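Local coordinates for beta-lactamase domain protein (Burkholderia ambifaria, PDB 5I0P) that binds two zinc ions in a metallo-beta-lactamase fold and is probably a metal-dependent hydrolase whose substrate is not established, at residues P105-L110 / L274-K279; L114-G117 / W123-R126; A219-S222 / V227-S230; A293-R298 / L339-L344; R353-G356 / V360-Y363. All coordinates share one frame; numbering follows the deposited sequence.

Contact 1: residues P105-L110 / L274-K279; sequences PDHFGL and LPSHGK. With ZN (zinc ion), chain F.
The imidazole rings of His107 and His277 meet rim to rim, planes 80° apart, neither lying over the other's face. The edge of the His277 ring takes Asp106 OD1 in its plane, where CE1 of His277 and OD1 of Asp106 are 3.1 Å apart; the edge of His107 meets the hydroxyl of Ser276, CE1 to OG 3.4 Å. What draws the two rings together is a zinc ion. His107 NE2 and His277 NE2 converge on it, each at 2.3 Å, and Asp106 OD1 adds a longer bond of 2.7 Å. Asp106 holds its CG between the backbone N and the carbonyl carbon (chi1 46°), which turns the carboxylate toward both the metal and His277. A second shell orients the rings: His107 ND1 is hydrogen-bonded to Asp70 OD2 and His277 ND1 to the carbonyl O of His50, so each imidazole is held at both nitrogens. Asp232 OD1 also binds this zinc, and Asp232 bridges to the second, which His102, His104 and His213 hold, giving the dinuclear site of the metallo-beta-lactamase superfamily, built on its His-X-His-X-Asp-His motif.

Contact 2: residues L114-G117 / W123-R126; sequences LCEG and WNVR
Trp123 lays one face of its indole against Gly117, whose CA stands 3.7 Å from the centroid of the five-membered ring in a CH-pi contact. Gly117, with positive phi, is the C-prime residue of the Schellman motif that ends helix 111-115, so the indole packs directly on the helix terminus. Trp123 CG sits between the backbone N and the carbonyl carbon (chi1 46°), folding the ring back over the turn and bringing NE1 2.9 Å from Leu114 O. That hydrogen bond is somewhat bent, 143° at the hydrogen. Leu114 O also accepts the Gly117 amide of the Schellman turn, so two N-H groups hold the one carbonyl. Beyond the indole, Phe86 meets Trp123 edge-to-face, tying the turn to helix 76-88. The returning chain, about to enter strand 126-130, is fastened by Val125 N to Cys115 O at 2.8 Å, a straighter bond. Cys115 SG leans over the backbone there, 3.6 Å from Val125 O. At the outer side Glu116 and Asn124 meet aslant, with CG of Glu116 3.3 Å from OD1 of Asn124.

Contact 3: residues A219-S222 / V227-S230; sequences ALHS and VLIS
Val227 O accepts from Ser222 N at 2.9 Å, and the same oxygen lies 3.4 Å from CD2 of His221, at the edge of the imidazole and near its plane. The His221 ring reaches it because CG stands opposite the backbone N (chi1 -175°), swinging the imidazole across to the partner strand. Val227 N returns a bond to Ser222 O, and a second reciprocal pair joins Leu220 and Ile229, with Ile229 N 2.9 Å from Leu220 O. These are the hydrogen-bonded pairs of an antiparallel beta hairpin, strands 217-222 and 227-231, within the six-stranded mixed sheet of the metallo-beta-lactamase fold. His221 and Leu228 form the non-hydrogen-bonded pair between them: CD1 of Leu228 approaches CB of His221 at 4.0 Å, on the side of the sheet where Tyr264 and Met267 also pack. Leu220, Ser222, Val227 and Ile229 point to the other side, where Trp205 touches the first three. Near the turn Ser222 OG is hydrogen-bonded to Asp225 OD2. At the far end Ala219 CB comes within 3.2 Å of Ile229 O.

Contact 4: residues A293-R298 / L339-L344; sequences AHHDAR and LAHLNL
His341 sends its ring from helix 333-347 against helix 284-308, where NE2 meets two side chains, CD2 of His295 at 3.8 Å and CB of Arg298 at 3.7 Å. No hydrogen bond crosses. The imidazoles of His341 and His295 touch rim to rim with planes only 29° apart, while their side chains run at about a right angle. Arg298 lies alongside His341 and points the same way, its CB and CG supplying the apolar contact at a slant to the ring. The chain then bends at chi2 and chi3 and carries the guanidinium away, to a salt bridge with Glu301. His341 ND1 is hydrogen-bonded to the carbonyl O of Glu337 one helical turn earlier, which helps fix the rotation of the ring. His295 is held likewise but more weakly, through ND1 to Leu291 O, and His294 places ND1 over the centre of one face of the His295 ring. Leu254 packs against both touching histidines, and Met320 of helix 313-320 borders His341 and Arg298. Through His295, Arg298 and His341, with Arg298 CA 7.7 Å from His341 CA, the two helices pack in the mainly helical C-terminal region that accompanies the metallo-beta-lactamase fold.

Contact 5: residues R353-G356 / V360-Y363; sequences REHG and VIRY
Strands 352-355 and 361-364 run antiparallel, the axes of 353-355 and 361-363 at 154°, joined by the reciprocal bonds of the Glu354 and Arg362 hydrogen-bonded pair and, at the turn, by Gly356 N to Val360 O at 2.8 Å. On the face bearing Arg353, His355, Ile361 and Tyr363, two side-chain pairs lie alongside each other. Arg353 extends over the phenol of Tyr363, CG 3.8 Å from the ring centroid, and then bends at chi3 (108°), which brings NE to the Tyr363 hydroxyl: NE to OH is 3.1 Å, with OH somewhat out of the guanidinium plane. Ile361 stands between this arginine and His355. Its CG2 rests over one face of the guanidinium, 3.6 Å from Arg353 NE, while CG1 sits over the imidazole, 4.0 Å from the His355 ring centroid. Trp346 adds a cation-pi contact to Arg353. On the other face Arg362 forms a salt bridge with Asp358 in the turn, and Asp358 also accepts the Val360 amide. Arg353 is thus held by aliphatic and aromatic contact along its length, and NE donates to Tyr363 OH, whose proton the nearby positive charge would probably make more acidic; Asn343 OD1 lies close to the same oxygen.

Overall arrangement
Contact 1 spans the longest separation in sequence; contacts 2 and 3 fall between its two segments, and contacts 4 and 5 come after it. Contact 3 touches it directly: strands 227-231 and 272-275 are sheet neighbours, with Leu274 hydrogen-bonded to Leu228 and Ser230, so the hairpin borders the strand leading to His277. Contact 2, centred about 19 Å from contact 1, adjoins it in sequence, helix 111-115 following helix 105-108. Contacts 4 and 5 lie in the mainly helical C-terminal part, centres about 18 Å apart, where Tyr363 packs on Leu339 and Leu342 of helix 333-347. Contacts 2 and 5, about 49 Å apart between centres, occupy opposite sides of the molecule. The metal site thus joins distant parts of the chain, while contacts 2, 3 and 5 are local.

Contact 1: residues P105-L110 / L274-K279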
loop_
_atom_site.group_PDB
_atom_site.type_symbol
_atom_site.label_atom_id
_atom_site.label_comp_id
_atom_site.label_asym_id
_atom_site.label_seq_id
_atom_site.Cartn_x
_atom_site.Cartn_y
_atom_site.Cartn_z
ATOM N N PRO A 105 3.334 -7.432 -2.682
ATOM C CA PRO A 105 4.672 -8.044 -2.789
ATOM C C PRO A 105 5.834 -7.046 -2.680
ATOM O O PRO A 105 6.909 -7.405 -2.164
ATOM C CB PRO A 105 4.637 -8.697 -4.175
ATOM C CG PRO A 105 3.230 -8.773 -4.518
ATOM C CD PRO A 105 2.526 -7.646 -3.885
ATOM N N ASP A 106 5.664 -5.817 -3.183
ATOM C CA ASP A 106 6.753 -4.861 -3.100
ATOM C C ASP A 106 7.001 -4.412 -1.656
ATOM O O ASP A 106 8.114 -3.963 -1.348
ATOM C CB ASP A 106 6.522 -3.669 -4.067
ATOM C CG ASP A 106 5.092 -3.084 -4.017
ATOM O OD1 ASP A 106 4.961 -1.829 -4.085
ATOM O OD2 ASP A 106 4.104 -3.846 -3.916
ATOM N N HIS A 107 6.028 -4.590 -0.746
ATOM C CA HIS A 107 6.253 -4.239 0.657
ATOM C C HIS A 107 6.716 -5.409 1.507
ATOM O O HIS A 107 7.511 -5.207 2.434
ATOM C CB HIS A 107 4.991 -3.632 1.256
ATOM C CG HIS A 107 4.530 -2.416 0.524
ATOM N ND1 HIS A 107 4.678 -1.139 1.032
ATOM C CD2 HIS A 107 3.993 -2.270 -0.710
ATOM C CE1 HIS A 107 4.199 -0.264 0.166
ATOM N NE2 HIS A 107 3.775 -0.924 -0.895
ATOM N N PHE A 108 6.329 -6.632 1.123
ATOM C CA PHE A 108 6.364 -7.810 1.970
ATOM C C PHE A 108 7.298 -8.889 1.461
ATOM O O PHE A 108 7.668 -9.762 2.245
ATOM C CB PHE A 108 4.952 -8.401 2.071
ATOM C CG PHE A 108 4.776 -9.464 3.104
ATOM C CD1 PHE A 108 5.294 -9.325 4.380
ATOM C CD2 PHE A 108 4.015 -10.601 2.813
ATOM C CE1 PHE A 108 5.088 -10.322 5.359
ATOM C CE2 PHE A 108 3.768 -11.575 3.782
ATOM C CZ PHE A 108 4.324 -11.432 5.061
ATOM N N GLY A 109 7.714 -8.825 0.192
ATOM C CA GLY A 109 8.439 -9.932 -0.416
ATOM C C GLY A 109 9.678 -10.369 0.350
ATOM O O GLY A 109 9.916 -11.571 0.533
ATOM N N LEU A 110 10.504 -9.406 0.792
ATOM C CA LEU A 110 11.778 -9.732 1.431
ATOM C C LEU A 110 11.684 -9.773 2.952
ATOM O O LEU A 110 12.718 -9.707 3.636
ATOM C CB LEU A 110 12.870 -8.751 1.012
ATOM C CG LEU A 110 13.419 -9.079 -0.351
ATOM C CD1 LEU A 110 14.482 -8.072 -0.713
ATOM C CD2 LEU A 110 13.971 -10.464 -0.307
ATOM N N LEU A 274 5.393 10.386 4.203
ATOM C CA LEU A 274 6.403 9.499 3.641
ATOM C C LEU A 274 5.689 8.389 2.881
ATOM O O LEU A 274 5.245 7.400 3.471
ATOM C CB LEU A 274 7.314 8.947 4.739
ATOM C CG LEU A 274 7.963 10.044 5.611
ATOM C CD1 LEU A 274 8.913 9.499 6.681
ATOM C CD2 LEU A 274 8.726 10.980 4.757
ATOM N N PRO A 275 5.489 8.538 1.583
ATOM C CA PRO A 275 4.721 7.553 0.825
ATOM C C PRO A 275 5.643 6.502 0.237
ATOM O O PRO A 275 6.833 6.735 0.009
ATOM C CB PRO A 275 4.110 8.391 -0.294
ATOM C CG PRO A 275 5.291 9.373 -0.617
ATOM C CD PRO A 275 5.967 9.642 0.731
ATOM N N SER A 276 5.058 5.343 -0.034
ATOM C CA SER A 276 5.874 4.255 -0.535
ATOM C C SER A 276 6.222 4.403 -2.005
ATOM O O SER A 276 7.084 3.671 -2.489
ATOM C CB SER A 276 5.192 2.934 -0.238
ATOM O OG SER A 276 5.269 2.745 1.178
ATOM N N HIS A 277 5.577 5.323 -2.719
ATOM C CA HIS A 277 5.899 5.598 -4.113
ATOM C C HIS A 277 5.738 7.098 -4.337
ATOM O O HIS A 277 4.724 7.671 -3.937
ATOM C CB HIS A 277 5.017 4.771 -5.071
ATOM C CG HIS A 277 4.897 3.330 -4.668
ATOM N ND1 HIS A 277 5.808 2.361 -5.049
ATOM C CD2 HIS A 277 3.969 2.690 -3.914
ATOM C CE1 HIS A 277 5.443 1.187 -4.554
ATOM N NE2 HIS A 277 4.338 1.361 -3.855
ATOM N N GLY A 278 6.724 7.725 -4.984
ATOM C CA GLY A 278 6.799 9.174 -5.043
ATOM C C GLY A 278 7.859 9.695 -4.097
ATOM O O GLY A 278 8.787 8.983 -3.733
ATOM N N LYS A 279 7.705 10.959 -3.687
ATOM C CA LYS A 279 8.692 11.614 -2.831
ATOM C C LYS A 279 8.031 12.103 -1.552
ATOM O O LYS A 279 6.824 12.362 -1.545
ATOM C CB LYS A 279 9.413 12.795 -3.545
ATOM C CG LYS A 279 10.054 12.350 -4.846
ATOM C CD LYS A 279 10.909 13.349 -5.601
ATOM C CE LYS A 279 10.182 14.470 -6.220
ATOM N NZ LYS A 279 11.207 15.209 -6.973
HETATM ZN ZN ZN F . 3.063 -0.313 -2.988
#

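Contact 2: residues L114-G117 / W123-R126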
loop_
_atom_site.group_PDB
_atom_site.type_symbol
_atom_site.label_atom_id
_atom_site.label_comp_id
_atom_site.label_asym_id
_atom_site.label_seq_id
_atom_site.Cartn_x
_atom_site.Cartn_y
_atom_site.Cartn_z
ATOM N N LEU A 114 14.779 -10.570 5.277
ATOM C CA LEU A 114 15.223 -9.551 6.220
ATOM C C LEU A 114 15.185 -10.059 7.645
ATOM O O LEU A 114 16.171 -9.946 8.381
ATOM C CB LEU A 114 14.351 -8.299 6.105
ATOM C CG LEU A 114 14.616 -7.466 4.854
ATOM C CD1 LEU A 114 13.686 -6.279 4.822
ATOM C CD2 LEU A 114 16.044 -7.032 4.770
ATOM N N CYS A 115 14.060 -10.667 8.039
ATOM C CA CYS A 115 13.898 -11.131 9.405
ATOM C C CYS A 115 15.012 -12.063 9.800
ATOM O O CYS A 115 15.448 -12.060 10.960
ATOM C CB CYS A 115 12.576 -11.864 9.553
ATOM S SG CYS A 115 11.252 -10.768 9.733
ATOM N N GLU A 116 15.493 -12.851 8.844
ATOM C CA GLU A 116 16.471 -13.875 9.125
ATOM C C GLU A 116 17.893 -13.433 8.852
ATOM O O GLU A 116 18.816 -14.268 8.882
ATOM C CB GLU A 116 16.095 -15.127 8.367
ATOM C CG GLU A 116 15.191 -15.955 9.253
ATOM C CD GLU A 116 14.517 -16.995 8.460
ATOM O OE1 GLU A 116 15.022 -17.256 7.340
ATOM O OE2 GLU A 116 13.481 -17.522 8.927
ATOM N N GLY A 117 18.092 -12.137 8.613
ATOM C CA GLY A 117 19.418 -11.562 8.594
ATOM C C GLY A 117 20.051 -11.412 7.232
ATOM O O GLY A 117 21.260 -11.183 7.162
ATOM N N TRP A 123 21.137 -11.304 11.826
ATOM C CA TRP A 123 20.240 -11.179 12.963
ATOM C C TRP A 123 19.067 -12.129 12.732
ATOM O O TRP A 123 18.976 -12.799 11.697
ATOM C CB TRP A 123 19.779 -9.734 13.159
ATOM C CG TRP A 123 19.342 -9.119 11.848
ATOM C CD1 TRP A 123 18.204 -9.417 11.141
ATOM C CD2 TRP A 123 20.028 -8.113 11.097
ATOM N NE1 TRP A 123 18.154 -8.672 9.994
ATOM C CE2 TRP A 123 19.260 -7.861 9.940
ATOM C CE3 TRP A 123 21.225 -7.411 11.283
ATOM C CZ2 TRP A 123 19.645 -6.920 8.971
ATOM C CZ3 TRP A 123 21.618 -6.499 10.326
ATOM C CH2 TRP A 123 20.826 -6.258 9.179
ATOM N N ASN A 124 18.187 -12.211 13.727
ATOM C CA ASN A 124 16.974 -13.021 13.610
ATOM C C ASN A 124 15.903 -12.296 14.413
ATOM O O ASN A 124 15.883 -12.384 15.649
ATOM C CB ASN A 124 17.192 -14.450 14.084
ATOM C CG ASN A 124 17.639 -15.372 12.950
ATOM O OD1 ASN A 124 16.807 -15.835 12.165
ATOM N ND2 ASN A 124 18.940 -15.632 12.851
ATOM N N VAL A 125 15.043 -11.567 13.708
ATOM C CA VAL A 125 14.132 -10.621 14.326
ATOM C C VAL A 125 12.718 -10.954 13.905
ATOM O O VAL A 125 12.480 -11.765 13.010
ATOM C CB VAL A 125 14.462 -9.173 13.958
ATOM C CG1 VAL A 125 15.915 -8.839 14.372
ATOM C CG2 VAL A 125 14.259 -8.993 12.485
ATOM N N ARG A 126 11.777 -10.312 14.585
ATOM C CA ARG A 126 10.358 -10.591 14.444
ATOM C C ARG A 126 9.691 -9.658 13.413
ATOM O O ARG A 126 9.997 -8.471 13.314
ATOM C CB ARG A 126 9.689 -10.478 15.818
ATOM C CG ARG A 126 8.168 -10.550 15.741
ATOM C CD ARG A 126 7.646 -11.988 15.528
ATOM N NE ARG A 126 7.908 -12.840 16.676
ATOM C CZ ARG A 126 8.890 -13.740 16.758
ATOM N NH1 ARG A 126 9.727 -13.927 15.748
ATOM N NH2 ARG A 126 9.046 -14.453 17.873
#

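Contact 3: residues A219-S222 / V227-S230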
loop_
_atom_site.group_PDB
_atom_site.type_symbol
_atom_site.label_atom_id
_atom_site.label_comp_id
_atom_site.label_asym_id
_atom_site.label_seq_id
_atom_site.Cartn_x
_atom_site.Cartn_y
_atom_site.Cartn_z
ATOM N N ALA A 219 -0.644 2.196 8.252
ATOM C CA ALA A 219 0.115 3.436 8.172
ATOM C C ALA A 219 0.509 3.825 9.593
ATOM O O ALA A 219 -0.144 3.432 10.568
ATOM C CB ALA A 219 -0.676 4.557 7.508
ATOM N N LEU A 220 1.627 4.528 9.711
ATOM C CA LEU A 220 2.168 4.888 11.008
ATOM C C LEU A 220 2.178 6.394 11.144
ATOM O O LEU A 220 2.781 7.085 10.313
ATOM C CB LEU A 220 3.582 4.315 11.175
ATOM C CG LEU A 220 3.623 2.785 11.113
ATOM C CD1 LEU A 220 5.038 2.354 11.039
ATOM C CD2 LEU A 220 2.878 2.144 12.329
ATOM N N HIS A 221 1.566 6.896 12.214
ATOM C CA HIS A 221 1.436 8.331 12.424
ATOM C C HIS A 221 2.174 8.756 13.689
ATOM O O HIS A 221 1.868 8.270 14.784
ATOM C CB HIS A 221 -0.031 8.735 12.523
ATOM C CG HIS A 221 -0.225 10.213 12.613
ATOM N ND1 HIS A 221 -1.268 10.793 13.299
ATOM C CD2 HIS A 221 0.515 11.235 12.114
ATOM C CE1 HIS A 221 -1.167 12.107 13.213
ATOM N NE2 HIS A 221 -0.090 12.402 12.505
ATOM N N SER A 222 3.142 9.673 13.536
ATOM C CA SER A 222 3.854 10.288 14.667
ATOM C C SER A 222 3.315 11.701 14.846
ATOM O O SER A 222 3.784 12.646 14.211
ATOM C CB SER A 222 5.360 10.295 14.422
ATOM O OG SER A 222 6.018 10.922 15.488
ATOM N N VAL A 227 4.772 13.479 11.388
ATOM C CA VAL A 227 5.287 12.633 10.319
ATOM C C VAL A 227 4.302 11.513 10.068
ATOM O O VAL A 227 3.729 10.970 11.018
ATOM C CB VAL A 227 6.658 12.033 10.656
ATOM C CG1 VAL A 227 7.166 11.231 9.447
ATOM C CG2 VAL A 227 7.638 13.130 11.155
ATOM N N LEU A 228 4.095 11.168 8.794
ATOM C CA LEU A 228 3.156 10.111 8.427
ATOM C C LEU A 228 3.825 9.161 7.448
ATOM O O LEU A 228 4.125 9.558 6.316
ATOM C CB LEU A 228 1.888 10.712 7.825
ATOM C CG LEU A 228 0.875 9.675 7.351
ATOM C CD1 LEU A 228 0.206 8.992 8.531
ATOM C CD2 LEU A 228 -0.142 10.278 6.401
ATOM N N ILE A 229 4.057 7.911 7.865
ATOM C CA ILE A 229 4.404 6.850 6.914
ATOM C C ILE A 229 3.097 6.337 6.314
ATOM O O ILE A 229 2.294 5.697 6.993
ATOM C CB ILE A 229 5.215 5.721 7.562
ATOM C CG1 ILE A 229 6.593 6.272 7.963
ATOM C CG2 ILE A 229 5.345 4.532 6.621
ATOM C CD1 ILE A 229 7.420 5.401 8.883
ATOM N N SER A 230 2.857 6.659 5.046
ATOM C CA SER A 230 1.510 6.523 4.524
ATOM C C SER A 230 1.285 5.224 3.774
ATOM O O SER A 230 0.135 4.928 3.431
ATOM C CB SER A 230 1.154 7.708 3.616
ATOM O OG SER A 230 1.903 7.715 2.431
#

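Contact 4: residues A293-R298 / L339-L344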
loop_
_atom_site.group_PDB
_atom_site.type_symbol
_atom_site.label_atom_id
_atom_site.label_comp_id
_atom_site.label_asym_id
_atom_site.label_seq_id
_atom_site.Cartn_x
_atom_site.Cartn_y
_atom_site.Cartn_z
ATOM N N ALA A 293 -11.567 14.113 -5.796
ATOM C CA ALA A 293 -12.074 14.643 -7.065
ATOM C C ALA A 293 -11.861 13.662 -8.202
ATOM O O ALA A 293 -12.772 13.418 -9.001
ATOM C CB ALA A 293 -11.393 15.953 -7.404
ATOM N N HIS A 294 -10.686 13.041 -8.255
ATOM C CA HIS A 294 -10.399 12.078 -9.311
ATOM C C HIS A 294 -11.396 10.925 -9.288
ATOM O O HIS A 294 -12.015 10.599 -10.312
ATOM C CB HIS A 294 -8.978 11.594 -9.143
ATOM C CG HIS A 294 -8.697 10.284 -9.787
ATOM N ND1 HIS A 294 -8.743 9.093 -9.090
ATOM C CD2 HIS A 294 -8.317 9.974 -11.049
ATOM C CE1 HIS A 294 -8.426 8.102 -9.906
ATOM N NE2 HIS A 294 -8.157 8.610 -11.097
ATOM N N HIS A 295 -11.592 10.315 -8.120
ATOM C CA HIS A 295 -12.528 9.200 -8.038
ATOM C C HIS A 295 -13.957 9.652 -8.316
ATOM O O HIS A 295 -14.760 8.868 -8.836
ATOM C CB HIS A 295 -12.418 8.480 -6.685
ATOM C CG HIS A 295 -11.226 7.587 -6.601
ATOM N ND1 HIS A 295 -10.160 7.827 -5.759
ATOM C CD2 HIS A 295 -10.902 6.482 -7.307
ATOM C CE1 HIS A 295 -9.233 6.903 -5.944
ATOM N NE2 HIS A 295 -9.666 6.064 -6.867
ATOM N N ASP A 296 -14.298 10.898 -7.971
ATOM C CA ASP A 296 -15.621 11.404 -8.313
ATOM C C ASP A 296 -15.799 11.498 -9.808
ATOM O O ASP A 296 -16.833 11.092 -10.337
ATOM C CB ASP A 296 -15.865 12.741 -7.629
ATOM C CG ASP A 296 -16.334 12.554 -6.177
ATOM O OD1 ASP A 296 -16.767 11.415 -5.839
ATOM O OD2 ASP A 296 -16.243 13.507 -5.370
ATOM N N ALA A 297 -14.768 11.949 -10.515
ATOM C CA ALA A 297 -14.836 11.996 -11.966
ATOM C C ALA A 297 -14.940 10.596 -12.548
ATOM O O ALA A 297 -15.689 10.371 -13.497
ATOM C CB ALA A 297 -13.610 12.711 -12.517
ATOM N N ARG A 298 -14.184 9.642 -12.004
ATOM C CA ARG A 298 -14.275 8.265 -12.484
ATOM C C ARG A 298 -15.686 7.703 -12.293
ATOM O O ARG A 298 -16.279 7.141 -13.227
ATOM C CB ARG A 298 -13.227 7.401 -11.765
ATOM C CG ARG A 298 -12.130 6.816 -12.660
ATOM C CD ARG A 298 -11.142 7.877 -13.147
ATOM N NE ARG A 298 -11.657 8.749 -14.220
ATOM C CZ ARG A 298 -11.420 10.067 -14.311
ATOM N NH1 ARG A 298 -10.676 10.676 -13.386
ATOM N NH2 ARG A 298 -11.921 10.779 -15.330
ATOM N N LEU A 339 -14.997 -2.835 -11.609
ATOM C CA LEU A 339 -15.922 -3.443 -10.652
ATOM C C LEU A 339 -16.014 -2.660 -9.340
ATOM O O LEU A 339 -17.092 -2.579 -8.733
ATOM C CB LEU A 339 -15.500 -4.874 -10.356
ATOM C CG LEU A 339 -16.511 -5.922 -10.760
ATOM C CD1 LEU A 339 -16.126 -7.214 -10.085
ATOM C CD2 LEU A 339 -17.929 -5.480 -10.365
ATOM N N ALA A 340 -14.904 -2.086 -8.879
ATOM C CA ALA A 340 -14.941 -1.282 -7.664
ATOM C C ALA A 340 -15.835 -0.049 -7.824
ATOM O O ALA A 340 -16.540 0.336 -6.889
ATOM C CB ALA A 340 -13.522 -0.896 -7.261
ATOM N N HIS A 341 -15.799 0.608 -8.981
ATOM C CA HIS A 341 -16.667 1.770 -9.181
ATOM C C HIS A 341 -18.117 1.349 -9.364
ATOM O O HIS A 341 -19.036 2.001 -8.847
ATOM C CB HIS A 341 -16.184 2.593 -10.384
ATOM C CG HIS A 341 -14.843 3.204 -10.165
ATOM N ND1 HIS A 341 -13.683 2.459 -10.215
ATOM C CD2 HIS A 341 -14.481 4.439 -9.741
ATOM C CE1 HIS A 341 -12.653 3.227 -9.888
ATOM N NE2 HIS A 341 -13.109 4.431 -9.585
ATOM N N LEU A 342 -18.346 0.271 -10.112
ATOM C CA LEU A 342 -19.703 -0.224 -10.268
ATOM C C LEU A 342 -20.294 -0.659 -8.933
ATOM O O LEU A 342 -21.459 -0.365 -8.649
ATOM C CB LEU A 342 -19.735 -1.367 -11.268
ATOM C CG LEU A 342 -19.538 -0.942 -12.718
ATOM C CD1 LEU A 342 -19.166 -2.160 -13.579
ATOM C CD2 LEU A 342 -20.801 -0.289 -13.224
ATOM N N ASN A 343 -19.506 -1.363 -8.094
ATOM C CA ASN A 343 -20.035 -1.860 -6.816
ATOM C C ASN A 343 -20.353 -0.723 -5.855
ATOM O O ASN A 343 -21.290 -0.820 -5.060
ATOM C CB ASN A 343 -19.064 -2.830 -6.158
ATOM C CG ASN A 343 -19.261 -4.215 -6.638
ATOM O OD1 ASN A 343 -19.994 -4.418 -7.626
ATOM N ND2 ASN A 343 -18.610 -5.188 -5.987
ATOM N N LEU A 344 -19.572 0.342 -5.879
ATOM C CA LEU A 344 -19.887 1.458 -5.002
ATOM C C LEU A 344 -21.254 2.032 -5.358
ATOM O O LEU A 344 -22.107 2.234 -4.479
ATOM C CB LEU A 344 -18.785 2.515 -5.089
ATOM C CG LEU A 344 -18.832 3.772 -4.232
ATOM C CD1 LEU A 344 -17.434 4.420 -4.237
ATOM C CD2 LEU A 344 -19.890 4.800 -4.691
#

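Contact 5: residues R353-G356 / V360-Y363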
loop_
_atom_site.group_PDB
_atom_site.type_symbol
_atom_site.label_atom_id
_atom_site.label_comp_id
_atom_site.label_asym_id
_atom_site.label_seq_id
_atom_site.Cartn_x
_atom_site.Cartn_y
_atom_site.Cartn_z
ATOM N N ARG A 353 -28.161 -4.650 -10.404
ATOM C CA ARG A 353 -27.427 -5.665 -11.156
ATOM C C ARG A 353 -28.386 -6.676 -11.752
ATOM O O ARG A 353 -29.481 -6.884 -11.237
ATOM C CB ARG A 353 -26.472 -6.459 -10.278
ATOM C CG ARG A 353 -25.374 -5.757 -9.697
ATOM C CD ARG A 353 -24.848 -6.729 -8.679
ATOM N NE ARG A 353 -23.583 -7.334 -9.032
ATOM C CZ ARG A 353 -23.206 -8.532 -8.617
ATOM N NH1 ARG A 353 -24.019 -9.259 -7.850
ATOM N NH2 ARG A 353 -22.019 -8.996 -8.994
ATOM N N GLU A 354 -27.933 -7.370 -12.788
ATOM C CA GLU A 354 -28.752 -8.420 -13.376
ATOM C C GLU A 354 -27.846 -9.437 -14.055
ATOM O O GLU A 354 -26.937 -9.060 -14.809
ATOM C CB GLU A 354 -29.761 -7.841 -14.372
ATOM C CG GLU A 354 -31.084 -8.629 -14.472
ATOM C CD GLU A 354 -32.077 -8.335 -13.339
ATOM O OE1 GLU A 354 -32.733 -9.295 -12.885
ATOM O OE2 GLU A 354 -32.214 -7.161 -12.909
ATOM N N HIS A 355 -28.086 -10.715 -13.764
ATOM C CA HIS A 355 -27.419 -11.809 -14.456
ATOM C C HIS A 355 -28.122 -12.061 -15.790
ATOM O O HIS A 355 -29.305 -12.421 -15.817
ATOM C CB HIS A 355 -27.434 -13.070 -13.600
ATOM C CG HIS A 355 -26.721 -12.932 -12.291
ATOM N ND1 HIS A 355 -27.150 -12.084 -11.286
ATOM C CD2 HIS A 355 -25.606 -13.538 -11.822
ATOM C CE1 HIS A 355 -26.328 -12.173 -10.255
ATOM N NE2 HIS A 355 -25.382 -13.045 -10.557
ATOM N N GLY A 356 -27.414 -11.822 -16.910
ATOM C CA GLY A 356 -28.021 -11.992 -18.217
ATOM C C GLY A 356 -28.102 -13.448 -18.625
ATOM O O GLY A 356 -27.435 -14.309 -18.067
ATOM N N VAL A 360 -23.613 -12.860 -18.008
ATOM C CA VAL A 360 -22.858 -11.646 -17.730
ATOM C C VAL A 360 -23.662 -10.802 -16.762
ATOM O O VAL A 360 -24.888 -10.689 -16.898
ATOM C CB VAL A 360 -22.561 -10.873 -19.030
ATOM C CG1 VAL A 360 -21.748 -9.619 -18.736
ATOM C CG2 VAL A 360 -21.824 -11.767 -19.985
ATOM N N ILE A 361 -22.978 -10.258 -15.740
ATOM C CA ILE A 361 -23.590 -9.360 -14.772
ATOM C C ILE A 361 -23.507 -7.956 -15.329
ATOM O O ILE A 361 -22.432 -7.514 -15.739
ATOM C CB ILE A 361 -22.895 -9.457 -13.407
ATOM C CG1 ILE A 361 -23.118 -10.833 -12.798
ATOM C CG2 ILE A 361 -23.380 -8.367 -12.465
ATOM C CD1 ILE A 361 -22.282 -11.088 -11.593
ATOM N N ARG A 362 -24.634 -7.258 -15.359
ATOM C CA ARG A 362 -24.663 -5.904 -15.879
ATOM C C ARG A 362 -25.349 -4.992 -14.870
ATOM O O ARG A 362 -26.189 -5.421 -14.071
ATOM C CB ARG A 362 -25.365 -5.839 -17.245
ATOM C CG ARG A 362 -24.641 -6.604 -18.347
ATOM C CD ARG A 362 -25.312 -6.451 -19.733
ATOM N NE ARG A 362 -24.581 -7.205 -20.742
ATOM C CZ ARG A 362 -24.736 -8.510 -20.965
ATOM N NH1 ARG A 362 -25.608 -9.229 -20.276
ATOM N NH2 ARG A 362 -23.995 -9.111 -21.875
ATOM N N TYR A 363 -24.983 -3.719 -14.944
ATOM C CA TYR A 363 -25.388 -2.702 -13.992
ATOM C C TYR A 363 -26.138 -1.632 -14.755
ATOM O O TYR A 363 -25.677 -1.183 -15.815
ATOM C CB TYR A 363 -24.162 -2.097 -13.286
ATOM C CG TYR A 363 -23.358 -3.076 -12.427
ATOM C CD1 TYR A 363 -23.398 -3.000 -11.026
ATOM C CD2 TYR A 363 -22.571 -4.077 -13.007
ATOM C CE1 TYR A 363 -22.653 -3.901 -10.211
ATOM C CE2 TYR A 363 -21.834 -4.999 -12.215
ATOM C CZ TYR A 363 -21.882 -4.889 -10.811
ATOM O OH TYR A 363 -21.158 -5.732 -10.011
#